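The same site in two structures of 7beta-hydroxysteroid dehydrogenase from Collinsella aerofaciens, which reduces the 7-oxo group of 7-oxolithocholate with NADPH to form ursodeoxycholate, and probably contributes to the formation of this bile acid in the human colon: PDB 5FYD (chain A, 1.60 Å), residues N140-T145 and A158-I163, and PDB 5GT9 (chain B, 1.70 Å), residues N140-T145 and A158-I163. Structure 2 is superposed on structure 1 by the backbone atoms of these residues (RMSD 0.10 Å); each is numbered along its deposited sequence.

Structure 1 (5FYD); sequences NVSSMT and AGKAFI.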
loop_
_atom_site.group_PDB
_atom_site.type_symbol
_atom_site.label_atom_id
_atom_site.label_comp_id
_atom_site.label_asym_id
_atom_site.label_seq_id
_atom_site.Cartn_x
_atom_site.Cartn_y
_atom_site.Cartn_z
ATOM N N ASN A 140 -9.333 8.986 19.634
ATOM C CA ASN A 140 -8.060 8.633 19.047
ATOM C C ASN A 140 -8.156 7.270 18.387
ATOM O O ASN A 140 -8.939 6.418 18.790
ATOM C CB ASN A 140 -6.946 8.648 20.081
ATOM C CG ASN A 140 -6.681 10.020 20.614
ATOM O OD1 ASN A 140 -6.755 11.013 19.885
ATOM N ND2 ASN A 140 -6.364 10.100 21.904
ATOM N N VAL A 141 -7.348 7.078 17.357
ATOM C CA VAL A 141 -7.394 5.874 16.540
ATOM C C VAL A 141 -6.217 4.963 16.857
ATOM O O VAL A 141 -5.054 5.371 16.777
ATOM C CB VAL A 141 -7.411 6.265 15.059
ATOM C CG1 VAL A 141 -7.431 5.028 14.166
ATOM C CG2 VAL A 141 -8.606 7.160 14.796
ATOM N N SER A 142 -6.525 3.738 17.259
ATOM C CA SER A 142 -5.526 2.683 17.379
ATOM C C SER A 142 -5.711 1.600 16.311
ATOM O O SER A 142 -6.519 1.737 15.366
ATOM C CB SER A 142 -5.546 2.116 18.800
ATOM O OG SER A 142 -4.414 1.296 19.036
ATOM N N SER A 143 -4.956 0.514 16.469
ATOM C CA SER A 143 -4.932 -0.572 15.509
ATOM C C SER A 143 -4.891 -1.876 16.248
ATOM O O SER A 143 -4.308 -1.961 17.347
ATOM C CB SER A 143 -3.679 -0.450 14.668
ATOM O OG SER A 143 -3.580 -1.546 13.783
ATOM N N MET A 144 -5.504 -2.899 15.661
ATOM C CA MET A 144 -5.426 -4.246 16.182
ATOM C C MET A 144 -3.982 -4.748 16.380
ATOM O O MET A 144 -3.764 -5.569 17.261
ATOM C CB MET A 144 -6.253 -5.207 15.304
ATOM C CG MET A 144 -7.737 -5.091 15.648
ATOM S SD MET A 144 -8.771 -5.945 14.472
ATOM C CE MET A 144 -8.366 -7.641 14.875
ATOM N N THR A 145 -3.015 -4.190 15.641
ATOM C CA THR A 145 -1.601 -4.479 15.866
ATOM C C THR A 145 -1.151 -4.081 17.277
ATOM O O THR A 145 -0.214 -4.678 17.817
ATOM C CB THR A 145 -0.672 -3.800 14.831
ATOM O OG1 THR A 145 -0.828 -2.385 14.907
ATOM C CG2 THR A 145 -0.962 -4.277 13.426
ATOM N N ALA A 158 3.632 -1.213 18.627
ATOM C CA ALA A 158 4.116 -0.610 19.874
ATOM C C ALA A 158 3.524 0.791 20.036
ATOM O O ALA A 158 3.031 1.150 21.108
ATOM C CB ALA A 158 5.637 -0.561 19.911
ATOM N N GLY A 159 3.628 1.599 18.982
ATOM C CA GLY A 159 3.079 2.939 18.973
ATOM C C GLY A 159 1.568 2.944 19.108
ATOM O O GLY A 159 1.005 3.744 19.875
ATOM N N LYS A 160 0.891 2.052 18.379
ATOM C CA LYS A 160 -0.557 1.977 18.487
ATOM C C LYS A 160 -0.990 1.504 19.876
ATOM O O LYS A 160 -2.011 1.951 20.392
ATOM C CB LYS A 160 -1.170 1.124 17.372
ATOM C CG LYS A 160 -1.121 1.784 16.011
ATOM C CD LYS A 160 -1.700 3.198 16.077
ATOM C CE LYS A 160 -2.458 3.635 14.857
ATOM N NZ LYS A 160 -2.807 5.065 15.028
ATOM N N ALA A 161 -0.195 0.643 20.515
ATOM C CA ALA A 161 -0.494 0.243 21.901
ATOM C C ALA A 161 -0.326 1.407 22.875
ATOM O O ALA A 161 -1.071 1.535 23.865
ATOM C CB ALA A 161 0.365 -0.927 22.318
ATOM N N PHE A 162 0.678 2.244 22.634
ATOM C CA PHE A 162 0.850 3.458 23.450
ATOM C C PHE A 162 -0.405 4.331 23.354
ATOM O O PHE A 162 -0.984 4.766 24.369
ATOM C CB PHE A 162 2.080 4.234 22.986
ATOM C CG PHE A 162 2.421 5.394 23.860
ATOM C CD1 PHE A 162 1.807 6.617 23.690
ATOM C CD2 PHE A 162 3.348 5.236 24.888
ATOM C CE1 PHE A 162 2.124 7.686 24.504
ATOM C CE2 PHE A 162 3.665 6.282 25.700
ATOM C CZ PHE A 162 3.069 7.517 25.506
ATOM N N ILE A 163 -0.858 4.563 22.122
ATOM C CA ILE A 163 -2.062 5.373 21.895
ATOM C C ILE A 163 -3.271 4.716 22.571
ATOM O O ILE A 163 -4.062 5.392 23.231
ATOM C CB ILE A 163 -2.337 5.571 20.388
ATOM C CG1 ILE A 163 -1.232 6.447 19.776
ATOM C CG2 ILE A 163 -3.730 6.148 20.154
ATOM C CD1 ILE A 163 -1.234 6.526 18.269
#
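The Val141 peptide group receives Lys160 from above its plane: NZ gives a 2.9 Å hydrogen bond to Val141 O, 40° out of the carbonyl plane, while Ile163 CG2 lies 3.7 Å from Val141 O. The Lys160 carbonyl is likewise met above its plane, by Ser142 OG, which donates a 2.8 Å hydrogen bond to Lys160 O; a chi1 of -168°, OG anti to the backbone N, carries the hydroxyl there. Asn140 ND2 is hydrogen-bonded to Thr167 OG1 and OD1 to the backbone N of Tyr90. Ser143 CB packs 3.7 Å from Lys160 CG, and the Ser143 side chain lies beside Tyr156, the inferred proton acceptor. The contact joins strand 136-143, within the parallel Rossmann sheet, to helix 154-173 of the crossover leading to strand 179-186. Ser143 is the inferred transition-state stabilizer; Lys160, by similarity, lowers the tyrosine pKa.

Structure 1 against structure 2
The backbones coincide within the error, and the touching side chains Asn140(A), Val141(A), Ser142(A), Ser143(A), Thr145(A), Lys160(A) and Ile163(A) and their counterparts keep their places, the end of the lysine included. Both structures have the hydrogen bonds Lys160(A) NZ to Val141(A) O and Lys160(B) NZ to Val141(B) O, 2.9 Å in each, and Ser142(A) OG to Lys160(A) O and Ser142(B) OG to Lys160(B) O, 2.8 Å in each. The difference is NADP, present in (B) alone. Besides its bond to the strand carbonyl, Lys160(B) NZ makes a 2.7 Å hydrogen bond to O3D of NADP and a weak one to O2D, meeting the ribose from the place where the end of Lys160(A) lies. Val141(B) CG1 touches O3D of NADP at 3.5 Å, Ser143(B) OG touches C5N at 3.3 Å, and Ser142(B) O lies 3.9 Å from C6N, none with a shift of these side chains. In (A), protein atoms from outside the two segments reach into part of the place that NADP takes in (B).

Structure 2 (5GT9); sequences NVSSMT and AGKAFI. With NAP (NADP nicotinamide-adenine-dinucleotide phosphate), chain C.
Above the plane of the Val141 peptide group sits Lys160 NZ, 40° out of the carbonyl plane and hydrogen-bonded to Val141 O at 2.9 Å; Ile163 CG2 is 3.7 Å from Val141 O. Ser142 OG, anti to its own backbone N (chi1 -170°), stands above the Lys160 carbonyl plane and donates a 2.8 Å hydrogen bond to Lys160 O. Asn140 ND2 is hydrogen-bonded to Thr167 OG1 and OD1 to the backbone N of Tyr90. Ser143 CB lies 3.8 Å from Lys160 CG, and the Ser143 side chain lies beside Tyr156, the inferred proton acceptor, with OG hydrogen-bonded to Tyr156 OH. Lys160 NZ donates to the NADP ribose O3D at 2.7 Å and weakly to O2D, Val141 CG1 packs 3.5 Å from O3D, and Ser143 OG comes within 3.3 Å of nicotinamide C5N. Tyr156 OH also bonds NADP, consistent with the Ser-Tyr-Lys catalytic set of short-chain dehydrogenases.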
loop_
_atom_site.group_PDB
_atom_site.type_symbol
_atom_site.label_atom_id
_atom_site.label_comp_id
_atom_site.label_asym_id
_atom_site.label_seq_id
_atom_site.Cartn_x
_atom_site.Cartn_y
_atom_site.Cartn_z
ATOM N N ASN B 140 -9.323 8.995 19.663
ATOM C CA ASN B 140 -8.051 8.597 19.020
ATOM C C ASN B 140 -8.193 7.272 18.321
ATOM O O ASN B 140 -8.980 6.443 18.773
ATOM C CB ASN B 140 -6.935 8.588 20.096
ATOM C CG ASN B 140 -6.649 10.002 20.623
ATOM O OD1 ASN B 140 -6.713 10.992 19.855
ATOM N ND2 ASN B 140 -6.378 10.130 21.910
ATOM N N VAL B 141 -7.376 7.044 17.304
ATOM C CA VAL B 141 -7.453 5.856 16.479
ATOM C C VAL B 141 -6.293 4.920 16.854
ATOM O O VAL B 141 -5.122 5.329 16.828
ATOM C CB VAL B 141 -7.396 6.175 15.029
ATOM C CG1 VAL B 141 -7.560 4.884 14.240
ATOM C CG2 VAL B 141 -8.557 7.120 14.657
ATOM N N SER B 142 -6.600 3.689 17.197
ATOM C CA SER B 142 -5.560 2.678 17.395
ATOM C C SER B 142 -5.758 1.583 16.295
ATOM O O SER B 142 -6.560 1.717 15.377
ATOM C CB SER B 142 -5.582 2.101 18.779
ATOM O OG SER B 142 -4.409 1.287 19.029
ATOM N N SER B 143 -5.020 0.494 16.448
ATOM C CA SER B 143 -4.976 -0.554 15.442
ATOM C C SER B 143 -4.991 -1.867 16.142
ATOM O O SER B 143 -4.486 -1.981 17.274
ATOM C CB SER B 143 -3.638 -0.502 14.744
ATOM O OG SER B 143 -3.646 -1.414 13.685
ATOM N N MET B 144 -5.470 -2.902 15.440
ATOM C CA MET B 144 -5.477 -4.232 16.064
ATOM C C MET B 144 -4.049 -4.674 16.391
ATOM O O MET B 144 -3.856 -5.451 17.359
ATOM C CB MET B 144 -6.204 -5.259 15.183
ATOM C CG MET B 144 -7.783 -5.143 15.215
ATOM S SD MET B 144 -8.540 -6.226 13.950
ATOM C CE MET B 144 -8.587 -7.715 14.979
ATOM N N THR B 145 -3.026 -4.133 15.696
ATOM C CA THR B 145 -1.625 -4.488 16.015
ATOM C C THR B 145 -1.146 -3.988 17.378
ATOM O O THR B 145 -0.178 -4.515 17.954
ATOM C CB THR B 145 -0.667 -3.977 14.939
ATOM O OG1 THR B 145 -0.741 -2.556 14.892
ATOM C CG2 THR B 145 -0.979 -4.624 13.644
ATOM N N ALA B 158 3.743 -1.282 18.620
ATOM C CA ALA B 158 4.180 -0.593 19.825
ATOM C C ALA B 158 3.593 0.794 20.026
ATOM O O ALA B 158 3.073 1.151 21.101
ATOM C CB ALA B 158 5.709 -0.598 19.958
ATOM N N GLY B 159 3.689 1.634 18.999
ATOM C CA GLY B 159 3.147 2.974 19.071
ATOM C C GLY B 159 1.631 2.996 19.125
ATOM O O GLY B 159 1.039 3.762 19.884
ATOM N N LYS B 160 0.989 2.053 18.437
ATOM C CA LYS B 160 -0.491 1.993 18.512
ATOM C C LYS B 160 -0.959 1.505 19.926
ATOM O O LYS B 160 -2.021 1.911 20.427
ATOM C CB LYS B 160 -1.070 1.118 17.400
ATOM C CG LYS B 160 -0.803 1.663 15.996
ATOM C CD LYS B 160 -1.050 3.177 15.828
ATOM C CE LYS B 160 -2.488 3.552 15.808
ATOM N NZ LYS B 160 -2.768 4.882 15.219
ATOM N N ALA B 161 -0.175 0.628 20.546
ATOM C CA ALA B 161 -0.401 0.204 21.936
ATOM C C ALA B 161 -0.288 1.397 22.872
ATOM O O ALA B 161 -1.070 1.527 23.844
ATOM C CB ALA B 161 0.572 -0.907 22.333
ATOM N N PHE B 162 0.713 2.235 22.636
ATOM C CA PHE B 162 0.891 3.427 23.464
ATOM C C PHE B 162 -0.374 4.295 23.330
ATOM O O PHE B 162 -0.954 4.742 24.333
ATOM C CB PHE B 162 2.139 4.202 23.006
ATOM C CG PHE B 162 2.478 5.390 23.894
ATOM C CD1 PHE B 162 1.853 6.602 23.699
ATOM C CD2 PHE B 162 3.430 5.280 24.851
ATOM C CE1 PHE B 162 2.147 7.688 24.556
ATOM C CE2 PHE B 162 3.747 6.380 25.701
ATOM C CZ PHE B 162 3.082 7.539 25.538
ATOM N N ILE B 163 -0.813 4.529 22.108
ATOM C CA ILE B 163 -2.063 5.295 21.883
ATOM C C ILE B 163 -3.237 4.669 22.578
ATOM O O ILE B 163 -4.082 5.384 23.270
ATOM C CB ILE B 163 -2.329 5.540 20.374
ATOM C CG1 ILE B 163 -1.295 6.490 19.790
ATOM C CG2 ILE B 163 -3.720 6.154 20.179
ATOM C CD1 ILE B 163 -1.256 6.546 18.303
HETATM P PA NAP C . -5.503 7.325 6.485
HETATM O O1A NAP C . -6.877 7.044 7.038
HETATM O O2A NAP C . -5.413 7.761 5.054
HETATM O O5B NAP C . -4.809 8.490 7.349
HETATM C C5B NAP C . -5.356 9.790 7.310
HETATM C C4B NAP C . -4.312 10.819 6.889
HETATM O O4B NAP C . -3.360 11.109 7.891
HETATM C C3B NAP C . -3.522 10.380 5.684
HETATM O O3B NAP C . -4.311 10.478 4.520
HETATM C C2B NAP C . -2.319 11.284 5.754
HETATM O O2B NAP C . -2.469 12.322 4.745
HETATM C C1B NAP C . -2.327 11.762 7.213
HETATM N N9A NAP C . -0.985 11.552 7.714
HETATM C C8A NAP C . -0.226 10.400 7.670
HETATM N N7A NAP C . 0.985 10.647 8.167
HETATM C C5A NAP C . 1.042 11.919 8.544
HETATM C C6A NAP C . 2.048 12.791 9.055
HETATM N N6A NAP C . 3.310 12.333 9.390
HETATM N N1A NAP C . 1.668 14.035 9.320
HETATM C C2A NAP C . 0.434 14.536 9.040
HETATM N N3A NAP C . -0.523 13.793 8.539
HETATM C C4A NAP C . -0.271 12.504 8.264
HETATM O O3 NAP C . -4.317 6.261 6.753
HETATM P PN NAP C . -4.328 4.793 7.386
HETATM O O1N NAP C . -2.924 4.216 7.158
HETATM O O2N NAP C . -5.569 4.101 6.863
HETATM O O5D NAP C . -4.358 5.099 8.961
HETATM C C5D NAP C . -5.469 5.774 9.558
HETATM C C4D NAP C . -5.587 5.247 10.994
HETATM O O4D NAP C . -6.288 3.994 10.975
HETATM C C3D NAP C . -4.265 5.000 11.689
HETATM O O3D NAP C . -4.304 5.471 13.021
HETATM C C2D NAP C . -4.082 3.505 11.621
HETATM O O2D NAP C . -3.235 2.958 12.621
HETATM C C1D NAP C . -5.530 3.002 11.665
HETATM N N1N NAP C . -5.636 1.675 11.019
HETATM C C2N NAP C . -5.895 1.615 9.684
HETATM C C3N NAP C . -5.956 0.390 9.047
HETATM C C7N NAP C . -6.268 0.258 7.600
HETATM O O7N NAP C . -6.530 -0.868 7.235
HETATM N N7N NAP C . -6.380 1.342 6.767
HETATM C C4N NAP C . -5.806 -0.763 9.802
HETATM C C5N NAP C . -5.622 -0.687 11.173
HETATM C C6N NAP C . -5.489 0.578 11.758
HETATM P P2B NAP C . -1.167 13.204 4.259
HETATM O O1X NAP C . -1.725 14.295 3.336
HETATM O O2X NAP C . -0.468 13.782 5.388
HETATM O O3X NAP C . -0.369 12.221 3.413
#